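Local coordinates for MAU2 chromatid cohesion factor homolog (Saccharomyces cerevisiae, PDB 4XDN), which partners SCC2 in the complex required for loading cohesin onto chromosomes, and so takes part in sister chromatid cohesion, at residues E502-F514 with Q528-Y540. Residues are numbered along the deposited sequence; the frame is centred on the assembly and turned at random.
Sequences ECTVTILWLFSHF and QRAEYVSKLREFY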
loop_
_atom_site.group_PDB
_atom_site.type_symbol
_atom_site.label_atom_id
_atom_site.label_comp_id
_atom_site.label_asym_id
_atom_site.label_seq_id
_atom_site.Cartn_x
_atom_site.Cartn_y
_atom_site.Cartn_z
ATOM N N GLU A 502 8.059 10.489 -16.790
ATOM C CA GLU A 502 9.098 11.386 -17.285
ATOM C C GLU A 502 8.774 11.891 -18.684
ATOM O O GLU A 502 9.046 13.046 -19.016
ATOM C CB GLU A 502 10.457 10.684 -17.292
ATOM C CG GLU A 502 11.163 10.694 -15.946
ATOM C CD GLU A 502 11.631 12.081 -15.537
ATOM O OE1 GLU A 502 12.074 12.849 -16.417
ATOM O OE2 GLU A 502 11.552 12.403 -14.332
ATOM N N CYS A 503 8.194 11.018 -19.501
ATOM C CA CYS A 503 7.842 11.377 -20.866
ATOM C C CYS A 503 6.661 12.338 -20.871
ATOM O O CYS A 503 6.617 13.273 -21.671
ATOM C CB CYS A 503 7.514 10.130 -21.689
ATOM S SG CYS A 503 7.271 10.469 -23.454
ATOM N N THR A 504 5.706 12.108 -19.976
ATOM C CA THR A 504 4.541 12.980 -19.870
ATOM C C THR A 504 4.982 14.404 -19.540
ATOM O O THR A 504 4.466 15.369 -20.106
ATOM C CB THR A 504 3.554 12.473 -18.797
ATOM O OG1 THR A 504 3.087 11.169 -19.157
ATOM C CG2 THR A 504 2.356 13.406 -18.664
ATOM N N VAL A 505 5.946 14.525 -18.633
ATOM C CA VAL A 505 6.470 15.828 -18.237
ATOM C C VAL A 505 7.102 16.533 -19.436
ATOM O O VAL A 505 6.832 17.706 -19.685
ATOM C CB VAL A 505 7.507 15.695 -17.094
ATOM C CG1 VAL A 505 8.173 17.034 -16.789
ATOM C CG2 VAL A 505 6.842 15.155 -15.843
ATOM N N THR A 506 7.940 15.808 -20.173
ATOM C CA THR A 506 8.606 16.352 -21.353
ATOM C C THR A 506 7.592 16.800 -22.404
ATOM O O THR A 506 7.677 17.908 -22.936
ATOM C CB THR A 506 9.560 15.315 -21.987
ATOM O OG1 THR A 506 10.566 14.944 -21.039
ATOM C CG2 THR A 506 10.231 15.875 -23.242
ATOM N N ILE A 507 6.641 15.919 -22.699
ATOM C CA ILE A 507 5.600 16.183 -23.684
ATOM C C ILE A 507 4.800 17.439 -23.340
ATOM O O ILE A 507 4.565 18.291 -24.202
ATOM C CB ILE A 507 4.649 14.961 -23.801
ATOM C CG1 ILE A 507 5.136 13.991 -24.883
ATOM C CG2 ILE A 507 3.225 15.384 -24.153
ATOM C CD1 ILE A 507 6.634 13.717 -24.891
ATOM N N LEU A 508 4.384 17.549 -22.082
ATOM C CA LEU A 508 3.562 18.674 -21.646
ATOM C C LEU A 508 4.343 19.983 -21.659
ATOM O O LEU A 508 3.788 21.038 -21.974
ATOM C CB LEU A 508 3.001 18.420 -20.243
ATOM C CG LEU A 508 1.925 17.337 -20.115
ATOM C CD1 LEU A 508 1.552 17.147 -18.654
ATOM C CD2 LEU A 508 0.685 17.669 -20.940
ATOM N N TRP A 509 5.625 19.918 -21.317
ATOM C CA TRP A 509 6.473 21.105 -21.346
ATOM C C TRP A 509 6.649 21.594 -22.779
ATOM O O TRP A 509 6.503 22.782 -23.061
ATOM C CB TRP A 509 7.837 20.819 -20.719
ATOM C CG TRP A 509 8.639 22.059 -20.447
ATOM C CD1 TRP A 509 8.664 22.779 -19.286
ATOM C CD2 TRP A 509 9.530 22.727 -21.351
ATOM N NE1 TRP A 509 9.514 23.850 -19.412
ATOM C CE2 TRP A 509 10.058 23.841 -20.669
ATOM C CE3 TRP A 509 9.933 22.489 -22.668
ATOM C CZ2 TRP A 509 10.968 24.716 -21.262
ATOM C CZ3 TRP A 509 10.837 23.360 -23.253
ATOM C CH2 TRP A 509 11.343 24.459 -22.551
ATOM N N LEU A 510 6.957 20.670 -23.684
ATOM C CA LEU A 510 7.189 21.019 -25.077
ATOM C C LEU A 510 5.908 21.512 -25.747
ATOM O O LEU A 510 5.941 22.447 -26.548
ATOM C CB LEU A 510 7.762 19.821 -25.837
ATOM C CG LEU A 510 9.183 19.416 -25.433
ATOM C CD1 LEU A 510 9.576 18.098 -26.080
ATOM C CD2 LEU A 510 10.185 20.501 -25.803
ATOM N N PHE A 511 4.780 20.889 -25.414
ATOM C CA PHE A 511 3.490 21.324 -25.941
ATOM C C PHE A 511 3.175 22.758 -25.526
ATOM O O PHE A 511 2.555 23.507 -26.282
ATOM C CB PHE A 511 2.364 20.399 -25.461
ATOM C CG PHE A 511 2.242 19.102 -26.234
ATOM C CD1 PHE A 511 3.013 18.848 -27.359
ATOM C CD2 PHE A 511 1.336 18.139 -25.825
ATOM C CE1 PHE A 511 2.883 17.660 -28.050
ATOM C CE2 PHE A 511 1.205 16.950 -26.515
ATOM C CZ PHE A 511 1.978 16.711 -27.628
ATOM N N SER A 512 3.608 23.136 -24.328
ATOM C CA SER A 512 3.269 24.440 -23.766
ATOM C C SER A 512 4.323 25.517 -24.044
ATOM O O SER A 512 4.117 26.685 -23.707
ATOM C CB SER A 512 3.057 24.312 -22.257
ATOM O OG SER A 512 4.213 23.793 -21.622
ATOM N N HIS A 513 5.438 25.129 -24.664
ATOM C CA HIS A 513 6.542 26.057 -24.921
ATOM C C HIS A 513 6.919 26.173 -26.401
ATOM O O HIS A 513 7.833 26.922 -26.746
ATOM C CB HIS A 513 7.776 25.633 -24.116
ATOM C CG HIS A 513 7.653 25.883 -22.646
ATOM N ND1 HIS A 513 7.036 24.996 -21.785
ATOM C CD2 HIS A 513 8.061 26.921 -21.880
ATOM C CE1 HIS A 513 7.074 25.478 -20.558
ATOM N NE2 HIS A 513 7.692 26.647 -20.586
ATOM N N PHE A 514 6.217 25.447 -27.266
ATOM C CA PHE A 514 6.538 25.427 -28.695
ATOM C C PHE A 514 5.304 25.509 -29.585
ATOM O O PHE A 514 4.319 24.806 -29.368
ATOM C CB PHE A 514 7.305 24.152 -29.056
ATOM C CG PHE A 514 8.781 24.234 -28.811
ATOM C CD1 PHE A 514 9.313 23.897 -27.579
ATOM C CD2 PHE A 514 9.640 24.629 -29.822
ATOM C CE1 PHE A 514 10.675 23.967 -27.357
ATOM C CE2 PHE A 514 10.999 24.700 -29.606
ATOM C CZ PHE A 514 11.518 24.367 -28.373
ATOM N N GLN A 528 16.796 25.528 -21.931
ATOM C CA GLN A 528 15.644 24.729 -21.533
ATOM C C GLN A 528 15.060 23.969 -22.716
ATOM O O GLN A 528 14.660 22.814 -22.585
ATOM C CB GLN A 528 14.572 25.620 -20.906
ATOM C CG GLN A 528 14.890 26.062 -19.488
ATOM C CD GLN A 528 13.962 27.155 -18.995
ATOM O OE1 GLN A 528 13.038 27.565 -19.696
ATOM N NE2 GLN A 528 14.208 27.637 -17.783
ATOM N N ARG A 529 15.005 24.625 -23.870
ATOM C CA ARG A 529 14.489 23.997 -25.079
ATOM C C ARG A 529 15.338 22.789 -25.461
ATOM O O ARG A 529 14.814 21.696 -25.672
ATOM C CB ARG A 529 14.445 25.003 -26.232
ATOM C CG ARG A 529 13.349 26.048 -26.096
ATOM C CD ARG A 529 13.315 26.985 -27.293
ATOM N NE ARG A 529 14.006 28.246 -27.025
ATOM C CZ ARG A 529 13.412 29.367 -26.621
ATOM N NH1 ARG A 529 12.097 29.413 -26.435
ATOM N NH2 ARG A 529 14.140 30.456 -26.405
ATOM N N ALA A 530 16.649 22.990 -25.534
ATOM C CA ALA A 530 17.575 21.915 -25.874
ATOM C C ALA A 530 17.490 20.779 -24.860
ATOM O O ALA A 530 17.595 19.605 -25.216
ATOM C CB ALA A 530 18.995 22.449 -25.950
ATOM N N GLU A 531 17.302 21.141 -23.595
ATOM C CA GLU A 531 17.178 20.161 -22.524
ATOM C C GLU A 531 15.999 19.228 -22.783
ATOM O O GLU A 531 16.156 18.010 -22.815
ATOM C CB GLU A 531 17.015 20.868 -21.174
ATOM C CG GLU A 531 16.702 19.947 -19.995
ATOM C CD GLU A 531 17.841 19.001 -19.668
ATOM O OE1 GLU A 531 18.994 19.472 -19.552
ATOM O OE2 GLU A 531 17.587 17.787 -19.527
ATOM N N TYR A 532 14.821 19.807 -22.984
ATOM C CA TYR A 532 13.609 19.019 -23.161
ATOM C C TYR A 532 13.553 18.353 -24.533
ATOM O O TYR A 532 13.042 17.241 -24.664
ATOM C CB TYR A 532 12.374 19.893 -22.942
ATOM C CG TYR A 532 12.022 20.062 -21.482
ATOM C CD1 TYR A 532 11.346 19.063 -20.794
ATOM C CD2 TYR A 532 12.372 21.213 -20.788
ATOM C CE1 TYR A 532 11.023 19.207 -19.459
ATOM C CE2 TYR A 532 12.051 21.366 -19.452
ATOM C CZ TYR A 532 11.378 20.358 -18.793
ATOM O OH TYR A 532 11.054 20.500 -17.462
ATOM N N VAL A 533 14.074 19.028 -25.552
ATOM C CA VAL A 533 14.165 18.437 -26.882
ATOM C C VAL A 533 15.062 17.203 -26.836
ATOM O O VAL A 533 14.818 16.220 -27.535
ATOM C CB VAL A 533 14.705 19.445 -27.923
ATOM C CG1 VAL A 533 15.095 18.741 -29.226
ATOM C CG2 VAL A 533 13.669 20.525 -28.199
ATOM N N SER A 534 16.097 17.257 -26.007
ATOM C CA SER A 534 17.013 16.134 -25.862
ATOM C C SER A 534 16.346 14.960 -25.147
ATOM O O SER A 534 16.606 13.802 -25.469
ATOM C CB SER A 534 18.269 16.566 -25.107
ATOM O OG SER A 534 19.180 15.490 -24.992
ATOM N N LYS A 535 15.490 15.262 -24.174
ATOM C CA LYS A 535 14.725 14.225 -23.489
ATOM C C LYS A 535 13.751 13.566 -24.458
ATOM O O LYS A 535 13.566 12.347 -24.441
ATOM C CB LYS A 535 13.960 14.804 -22.294
ATOM C CG LYS A 535 14.842 15.323 -21.174
ATOM C CD LYS A 535 14.015 15.752 -19.970
ATOM C CE LYS A 535 14.871 16.464 -18.931
ATOM N NZ LYS A 535 14.122 16.736 -17.673
ATOM N N LEU A 536 13.129 14.386 -25.297
ATOM C CA LEU A 536 12.200 13.898 -26.307
ATOM C C LEU A 536 12.888 12.915 -27.244
ATOM O O LEU A 536 12.345 11.855 -27.553
ATOM C CB LEU A 536 11.619 15.069 -27.106
ATOM C CG LEU A 536 10.777 14.714 -28.333
ATOM C CD1 LEU A 536 9.519 13.960 -27.928
ATOM C CD2 LEU A 536 10.429 15.972 -29.112
ATOM N N ARG A 537 14.087 13.276 -27.687
ATOM C CA ARG A 537 14.836 12.460 -28.633
ATOM C C ARG A 537 15.070 11.059 -28.080
ATOM O O ARG A 537 15.033 10.075 -28.817
ATOM C CB ARG A 537 16.171 13.127 -28.966
ATOM C CG ARG A 537 16.749 12.713 -30.307
ATOM C CD ARG A 537 18.059 13.429 -30.589
ATOM N NE ARG A 537 17.920 14.884 -30.523
ATOM C CZ ARG A 537 17.553 15.658 -31.541
ATOM N NH1 ARG A 537 17.278 15.131 -32.729
ATOM N NH2 ARG A 537 17.461 16.969 -31.369
ATOM N N GLU A 538 15.302 10.977 -26.773
ATOM C CA GLU A 538 15.525 9.698 -26.116
ATOM C C GLU A 538 14.255 8.850 -26.102
ATOM O O GLU A 538 14.293 7.663 -26.425
ATOM C CB GLU A 538 16.028 9.917 -24.687
ATOM C CG GLU A 538 17.409 10.549 -24.614
ATOM C CD GLU A 538 17.867 10.809 -23.189
ATOM O OE1 GLU A 538 17.074 11.358 -22.396
ATOM O OE2 GLU A 538 19.022 10.465 -22.864
ATOM N N PHE A 539 13.134 9.462 -25.733
ATOM C CA PHE A 539 11.864 8.745 -25.667
ATOM C C PHE A 539 11.340 8.385 -27.050
ATOM O O PHE A 539 10.786 7.304 -27.249
ATOM C CB PHE A 539 10.813 9.574 -24.922
ATOM C CG PHE A 539 10.997 9.589 -23.433
ATOM C CD1 PHE A 539 10.793 8.439 -22.688
ATOM C CD2 PHE A 539 11.372 10.749 -22.777
ATOM C CE1 PHE A 539 10.964 8.445 -21.317
ATOM C CE2 PHE A 539 11.543 10.762 -21.404
ATOM C CZ PHE A 539 11.339 9.608 -20.674
ATOM N N TYR A 540 11.518 9.288 -28.008
ATOM C CA TYR A 540 10.983 9.081 -29.347
ATOM C C TYR A 540 11.762 8.019 -30.119
ATOM O O TYR A 540 11.168 7.184 -30.802
ATOM C CB TYR A 540 10.984 10.390 -30.134
ATOM C CG TYR A 540 10.572 10.204 -31.571
ATOM C CD1 TYR A 540 9.278 9.826 -31.895
ATOM C CD2 TYR A 540 11.479 10.394 -32.605
ATOM C CE1 TYR A 540 8.894 9.648 -33.206
ATOM C CE2 TYR A 540 11.105 10.219 -33.920
ATOM C CZ TYR A 540 9.810 9.846 -34.214
ATOM O OH TYR A 540 9.426 9.669 -35.520
#
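Trp-509 and Tyr-532 lie almost flat on each other: the indole five-membered ring and the phenol ring have planes 11° apart and centroids separated by 3.7 Å, an offset stack. Tyr-532 covers one indole face and the His-513 imidazole the other, while Leu-510 CD2 and Gln-528 OE1 lie at the rim in plane. That imidazole is fixed by a hydrogen bond from His-513 ND1 to Trp-509 O (2.6 Å), with the acceptor close to the imidazole plane. Trp-509 CG, anti to the backbone N (chi1 -167°), carries the indole over the phenol ring; Trp-509 CB adds a CH-pi contact over the same phenol face. At the far end of the interface the Phe-539 ring receives Cys-503 CB over its centre, 3.7 Å from the centroid, a CH-pi contact, with SG adding a sulfur-aromatic contact over the same face.

Between these aromatic contacts Thr-506 is a knob in the hole formed by Tyr-532, Lys-535, Leu-536 and Phe-539; its CG2 comes 3.4 Å from Tyr-532 O, while OG1 hydrogen-bonds back to Glu-502 O. Leu-510 CD1 meets Leu-536 CB at 3.8 Å, and Leu-571 of helix 562-575 touches both leucines. Phe-514 CZ packs on Arg-529 CD (3.4 Å); the Arg-529 guanidinium forms a salt bridge with Asp-526.

A leucine in place of Trp-509 would probably leave the Tyr-532 face without its stacking partner and the His-513 imidazole without the indole face it packs on. No hydrogen bond joins 502-514 to 528-540, segments whose axes approach to 9.5 Å at 132°; aromatic stacking and apolar packing therefore hold these two consecutive, obliquely crossing helices together.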